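Local coordinates for zinc-binding protein TroA (Treponema pallidum, PDB 1K0F) that binds zinc with high affinity and specificity in the periplasm and hands it to the membrane permease of the TroABC importer, at residues Ile86-Ser89 and Gln90-Ser93; Val107-Trp110 and Ser111-Val114. All coordinates share one frame; numbering follows the deposited sequence.

Interaction 1: residues Ile86-Ser89 and Gln90-Ser93; sequences IPVS and QRLS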
ATOM      1  N   ILE A  86       4.488 -10.304  10.268  1.00 23.79           N
ATOM      2  CA  ILE A  86       5.735  -9.553  10.303  1.00 21.20           C
ATOM      3  C   ILE A  86       6.180  -9.480  11.750  1.00 22.61           C
ATOM      4  O   ILE A  86       5.470  -8.926  12.590  1.00 21.88           O
ATOM      5  CB  ILE A  86       5.534  -8.128   9.728  1.00 19.02           C
ATOM      6  CG1 ILE A  86       5.774  -8.154   8.215  1.00 19.22           C
ATOM      7  CG2 ILE A  86       6.483  -7.149  10.373  1.00 15.86           C
ATOM      8  CD1 ILE A  86       4.795  -7.342   7.391  1.00 16.98           C
ATOM      9  N   PRO A  87       7.353 -10.059  12.069  1.00 22.80           N
ATOM     10  CA  PRO A  87       7.822 -10.012  13.453  1.00 23.82           C
ATOM     11  C   PRO A  87       7.592  -8.614  13.973  1.00 26.37           C
ATOM     12  O   PRO A  87       8.297  -7.695  13.571  1.00 28.38           O
ATOM     13  CB  PRO A  87       9.304 -10.341  13.345  1.00 24.58           C
ATOM     14  CG  PRO A  87       9.422 -11.153  12.103  1.00 23.39           C
ATOM     15  CD  PRO A  87       8.295 -10.769  11.186  1.00 23.03           C
ATOM     16  N   VAL A  88       6.595  -8.453  14.843  1.00 27.47           N
ATOM     17  CA  VAL A  88       6.261  -7.141  15.396  1.00 28.79           C
ATOM     18  C   VAL A  88       7.472  -6.223  15.428  1.00 29.10           C
ATOM     19  O   VAL A  88       7.359  -5.028  15.180  1.00 29.70           O
ATOM     20  CB  VAL A  88       5.688  -7.252  16.819  1.00 29.20           C
ATOM     21  CG1 VAL A  88       5.826  -5.921  17.540  1.00 26.72           C
ATOM     22  CG2 VAL A  88       4.223  -7.670  16.755  1.00 28.53           C
ATOM     23  N   SER A  89       8.629  -6.800  15.723  1.00 28.91           N
ATOM     24  CA  SER A  89       9.880  -6.060  15.772  1.00 29.91           C
ATOM     25  C   SER A  89      10.036  -5.115  14.595  1.00 31.61           C
ATOM     26  O   SER A  89      10.373  -3.946  14.772  1.00 34.47           O
ATOM     27  CB  SER A  89      11.053  -7.024  15.744  1.00 30.00           C
ATOM     28  OG  SER A  89      11.097  -7.687  14.494  1.00 27.88           O
ATOM     29  N   GLN A  90       9.805  -5.638  13.393  1.00 31.31           N
ATOM     30  CA  GLN A  90       9.953  -4.866  12.161  1.00 30.46           C
ATOM     31  C   GLN A  90       8.835  -3.902  11.815  1.00 29.27           C
ATOM     32  O   GLN A  90       8.980  -3.098  10.901  1.00 27.52           O
ATOM     33  CB  GLN A  90      10.168  -5.812  10.980  1.00 30.69           C
ATOM     34  CG  GLN A  90      11.624  -6.104  10.713  1.00 32.62           C
ATOM     35  CD  GLN A  90      11.831  -7.426  10.011  1.00 33.92           C
ATOM     36  OE1 GLN A  90      12.429  -7.474   8.936  1.00 36.11           O
ATOM     37  NE2 GLN A  90      11.345  -8.509  10.613  1.00 33.64           N
ATOM     38  N   ARG A  91       7.720  -3.967  12.526  1.00 29.28           N
ATOM     39  CA  ARG A  91       6.619  -3.061  12.233  1.00 31.62           C
ATOM     40  C   ARG A  91       6.784  -1.720  12.931  1.00 33.89           C
ATOM     41  O   ARG A  91       6.840  -1.661  14.157  1.00 35.31           O
ATOM     42  CB  ARG A  91       5.296  -3.681  12.660  1.00 32.19           C
ATOM     43  CG  ARG A  91       5.343  -5.170  12.890  1.00 32.02           C
ATOM     44  CD  ARG A  91       4.040  -5.610  13.497  1.00 34.03           C
ATOM     45  NE  ARG A  91       3.842  -7.043  13.392  1.00 33.09           N
ATOM     46  CZ  ARG A  91       2.738  -7.658  13.788  1.00 32.33           C
ATOM     47  NH1 ARG A  91       1.738  -6.959  14.316  1.00 31.92           N
ATOM     48  NH2 ARG A  91       2.639  -8.972  13.665  1.00 32.37           N
ATOM     49  N   LEU A  92       6.864  -0.642  12.157  1.00 36.89           N
ATOM     50  CA  LEU A  92       7.007   0.681  12.752  1.00 40.03           C
ATOM     51  C   LEU A  92       5.769   0.935  13.596  1.00 43.85           C
ATOM     52  O   LEU A  92       4.689   0.421  13.306  1.00 43.38           O
ATOM     53  CB  LEU A  92       7.107   1.775  11.677  1.00 37.92           C
ATOM     54  CG  LEU A  92       8.177   1.702  10.586  1.00 36.52           C
ATOM     55  CD1 LEU A  92       8.112   2.952   9.724  1.00 34.57           C
ATOM     56  CD2 LEU A  92       9.535   1.563  11.213  1.00 33.82           C
ATOM     57  N   SER A  93       5.932   1.708  14.660  1.00 49.15           N
ATOM     58  CA  SER A  93       4.804   2.034  15.508  1.00 54.55           C
ATOM     59  C   SER A  93       4.537   3.521  15.387  1.00 58.97           C
ATOM     60  O   SER A  93       5.327   4.260  14.788  1.00 60.82           O
ATOM     61  CB  SER A  93       5.091   1.693  16.967  1.00 54.34           C
ATOM     62  OG  SER A  93       3.996   2.069  17.785  1.00 53.83           O
TER
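R91 folds back over I86 and V88 around a tight turn in the loop between strand 78-81 and strand 93-94. V88 to R91 form a type I beta turn, with S89 and Q90 as its helical corner residues, and R91 N closes it on V88 O at 2.9 Å. A preceding contact of Q90 N with P87 O would continue the 3-10 character, but the position of that oxygen is less certain.

Side-chain hydrogen bonds run from the R91 guanidinium to the I86 carbonyl. R91 NE donates to I86 O at 2.6 Å with an N-H...O angle of 160°, and the oxygen lies nearly in the guanidinium plane. A weaker bond from R91 NH2 reaches the same oxygen, so two N-H groups meet one acceptor and restrain the group's rotation. CG of R91 nearly eclipses its own backbone N (chi1 -17°), and the chain then runs extended from CG to NE, past V88 CA.

Van der Waals packing adds to this: V88 CG2 sits over the centre of one guanidinium face, and I86 CG2 touches R91 CG at 3.4 Å. Outside the turn, F99 makes a cation-pi contact with the same guanidinium.

The side chains of P87 and Q90 lie alongside each other, pointing the same way. Q90 NE2, hydrogen-bonded to Y112 OH, comes to 3.6 Å from P87 CG.

Interaction 2: residues Val107-Trp110 and Ser111-Val114; sequences VKLW and SYSV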
ATOM      1  N   VAL A 107       9.456  -3.517   0.191  1.00 33.29           N
ATOM      2  CA  VAL A 107       9.463  -4.727  -0.625  1.00 30.53           C
ATOM      3  C   VAL A 107      10.044  -5.938   0.078  1.00 31.28           C
ATOM      4  O   VAL A 107       9.524  -7.038  -0.051  1.00 32.88           O
ATOM      5  CB  VAL A 107      10.259  -4.504  -1.913  1.00 28.29           C
ATOM      6  CG1 VAL A 107      10.235  -5.749  -2.750  1.00 28.29           C
ATOM      7  CG2 VAL A 107       9.701  -3.324  -2.673  1.00 25.01           C
ATOM      8  N   LYS A 108      11.125  -5.729   0.820  1.00 31.94           N
ATOM      9  CA  LYS A 108      11.789  -6.812   1.529  1.00 33.77           C
ATOM     10  C   LYS A 108      10.973  -7.346   2.705  1.00 33.30           C
ATOM     11  O   LYS A 108      11.047  -8.527   3.044  1.00 33.04           O
ATOM     12  CB  LYS A 108      13.151  -6.325   2.023  1.00 37.27           C
ATOM     13  CG  LYS A 108      14.285  -7.319   1.840  1.00 41.14           C
ATOM     14  CD  LYS A 108      15.036  -7.551   3.152  1.00 45.00           C
ATOM     15  CE  LYS A 108      16.424  -6.917   3.136  1.00 45.73           C
ATOM     16  NZ  LYS A 108      17.360  -7.624   4.057  1.00 48.84           N
ATOM     17  N   LEU A 109      10.205  -6.468   3.335  1.00 33.43           N
ATOM     18  CA  LEU A 109       9.381  -6.847   4.478  1.00 32.41           C
ATOM     19  C   LEU A 109       7.987  -7.256   4.020  1.00 32.06           C
ATOM     20  O   LEU A 109       7.168  -7.725   4.811  1.00 33.03           O
ATOM     21  CB  LEU A 109       9.285  -5.680   5.458  1.00 32.88           C
ATOM     22  CG  LEU A 109       8.392  -5.871   6.684  1.00 33.91           C
ATOM     23  CD1 LEU A 109       9.203  -6.481   7.819  1.00 35.09           C
ATOM     24  CD2 LEU A 109       7.798  -4.529   7.091  1.00 33.81           C
ATOM     25  N   TRP A 110       7.725  -7.074   2.734  1.00 30.58           N
ATOM     26  CA  TRP A 110       6.441  -7.440   2.171  1.00 30.15           C
ATOM     27  C   TRP A 110       6.519  -8.895   1.748  1.00 31.08           C
ATOM     28  O   TRP A 110       5.497  -9.544   1.548  1.00 29.55           O
ATOM     29  CB  TRP A 110       6.129  -6.569   0.961  1.00 31.06           C
ATOM     30  CG  TRP A 110       4.843  -6.915   0.281  1.00 28.51           C
ATOM     31  CD1 TRP A 110       4.686  -7.355  -0.999  1.00 27.50           C
ATOM     32  CD2 TRP A 110       3.528  -6.808   0.841  1.00 27.86           C
ATOM     33  NE1 TRP A 110       3.355  -7.530  -1.273  1.00 27.58           N
ATOM     34  CE2 TRP A 110       2.619  -7.206  -0.167  1.00 26.58           C
ATOM     35  CE3 TRP A 110       3.027  -6.420   2.088  1.00 28.97           C
ATOM     36  CZ2 TRP A 110       1.235  -7.222   0.040  1.00 27.82           C
ATOM     37  CZ3 TRP A 110       1.649  -6.439   2.296  1.00 28.56           C
ATOM     38  CH2 TRP A 110       0.768  -6.836   1.270  1.00 27.11           C
ATOM     39  N   SER A 111       7.742  -9.400   1.606  1.00 32.63           N
ATOM     40  CA  SER A 111       7.944 -10.792   1.225  1.00 35.15           C
ATOM     41  C   SER A 111       7.260 -11.655   2.280  1.00 37.10           C
ATOM     42  O   SER A 111       6.860 -12.788   2.014  1.00 36.64           O
ATOM     43  CB  SER A 111       9.435 -11.125   1.176  1.00 35.89           C
ATOM     44  OG  SER A 111      10.218  -9.966   1.354  1.00 37.21           O
ATOM     45  N   TYR A 112       7.143 -11.105   3.487  1.00 40.06           N
ATOM     46  CA  TYR A 112       6.493 -11.799   4.594  1.00 41.79           C
ATOM     47  C   TYR A 112       5.020 -11.979   4.213  1.00 40.68           C
ATOM     48  O   TYR A 112       4.530 -13.101   4.083  1.00 41.50           O
ATOM     49  CB  TYR A 112       6.591 -10.967   5.891  1.00 43.75           C
ATOM     50  CG  TYR A 112       7.901 -11.076   6.654  1.00 46.25           C
ATOM     51  CD1 TYR A 112       8.044 -11.976   7.718  1.00 46.53           C
ATOM     52  CD2 TYR A 112       8.982 -10.244   6.344  1.00 47.08           C
ATOM     53  CE1 TYR A 112       9.232 -12.040   8.452  1.00 46.35           C
ATOM     54  CE2 TYR A 112      10.174 -10.302   7.075  1.00 47.63           C
ATOM     55  CZ  TYR A 112      10.289 -11.203   8.127  1.00 46.54           C
ATOM     56  OH  TYR A 112      11.457 -11.263   8.856  1.00 46.82           O
ATOM     57  N   SER A 113       4.324 -10.863   4.025  1.00 38.46           N
ATOM     58  CA  SER A 113       2.911 -10.889   3.666  1.00 36.24           C
ATOM     59  C   SER A 113       2.646 -11.689   2.395  1.00 34.80           C
ATOM     60  O   SER A 113       1.592 -12.311   2.255  1.00 36.34           O
ATOM     61  CB  SER A 113       2.386  -9.465   3.493  1.00 35.35           C
ATOM     62  OG  SER A 113       2.625  -8.708   4.658  1.00 34.71           O
ATOM     63  N   VAL A 114       3.589 -11.666   1.460  1.00 32.78           N
ATOM     64  CA  VAL A 114       3.417 -12.417   0.227  1.00 29.11           C
ATOM     65  C   VAL A 114       3.572 -13.880   0.610  1.00 28.38           C
ATOM     66  O   VAL A 114       2.855 -14.745   0.101  1.00 28.36           O
ATOM     67  CB  VAL A 114       4.476 -12.044  -0.818  1.00 28.43           C
ATOM     68  CG1 VAL A 114       4.487 -13.080  -1.931  1.00 28.74           C
ATOM     69  CG2 VAL A 114       4.192 -10.661  -1.380  1.00 26.14           C
TER
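V114 N donates to W110 O at 2.9 Å, an almost linear approach to the carbonyl and a sound helical i to i+4 bond, whereas one turn earlier S111 N reaches V107 O only weakly, at 3.4 Å. The helix thus starts loosely bonded and is firm by V114.

W110 carries most of the side-chain contact. With CG anti to the backbone N (chi1 178°), its indole reaches forward along the helix to S113 and V114. S113 CB lies over one face of the six-membered ring, 3.6 Å from its centroid and displaced toward the rim, in a CH-pi contact. S113 OG turns to S83 OG for its hydrogen bond. At the five-membered ring, V114 CG2 approaches obliquely, 3.4 Å from W110 CD1, and the two side chains cross at about a right angle.

One residue back, L109 CD1 packs 4.0 Å from Y112 CE2, and L109 O also approaches the tyrosine ring obliquely. S111 OG points back to K108 O, but at a modelled separation too short to trust.

W110 also meets the ring of Y260 and packs on L143 of helix 129-156, with its side chain about 8 Å from that of the zinc-binding residue H102. This is i to i+3 and i to i+4 packing in a helix's opening turns, near the zinc site, empty in this model, of a TroA-type solute-binding protein.

Overall arrangement
From the N terminus, the chain passes through the four parallel strands of the first sheet, ending with 78-81, and enters interaction 1, a local turn in the following loop. It continues through the short strands 93-94 and 98-99 and past the zinc-binding residue H102 before interaction 2 starts helix 107-124. The two contacts come in series, neither nested nor crossed, and each spans adjoining residues. Their centres are about 12 Å apart and they touch: P87 packs on the Y112 ring and Q90 on L109. The segment 86-93 thus rests on the start of helix 107-124, which lies against helix 129-156, while R91 and L92, at and just after the turn's end, reach helix 172-178.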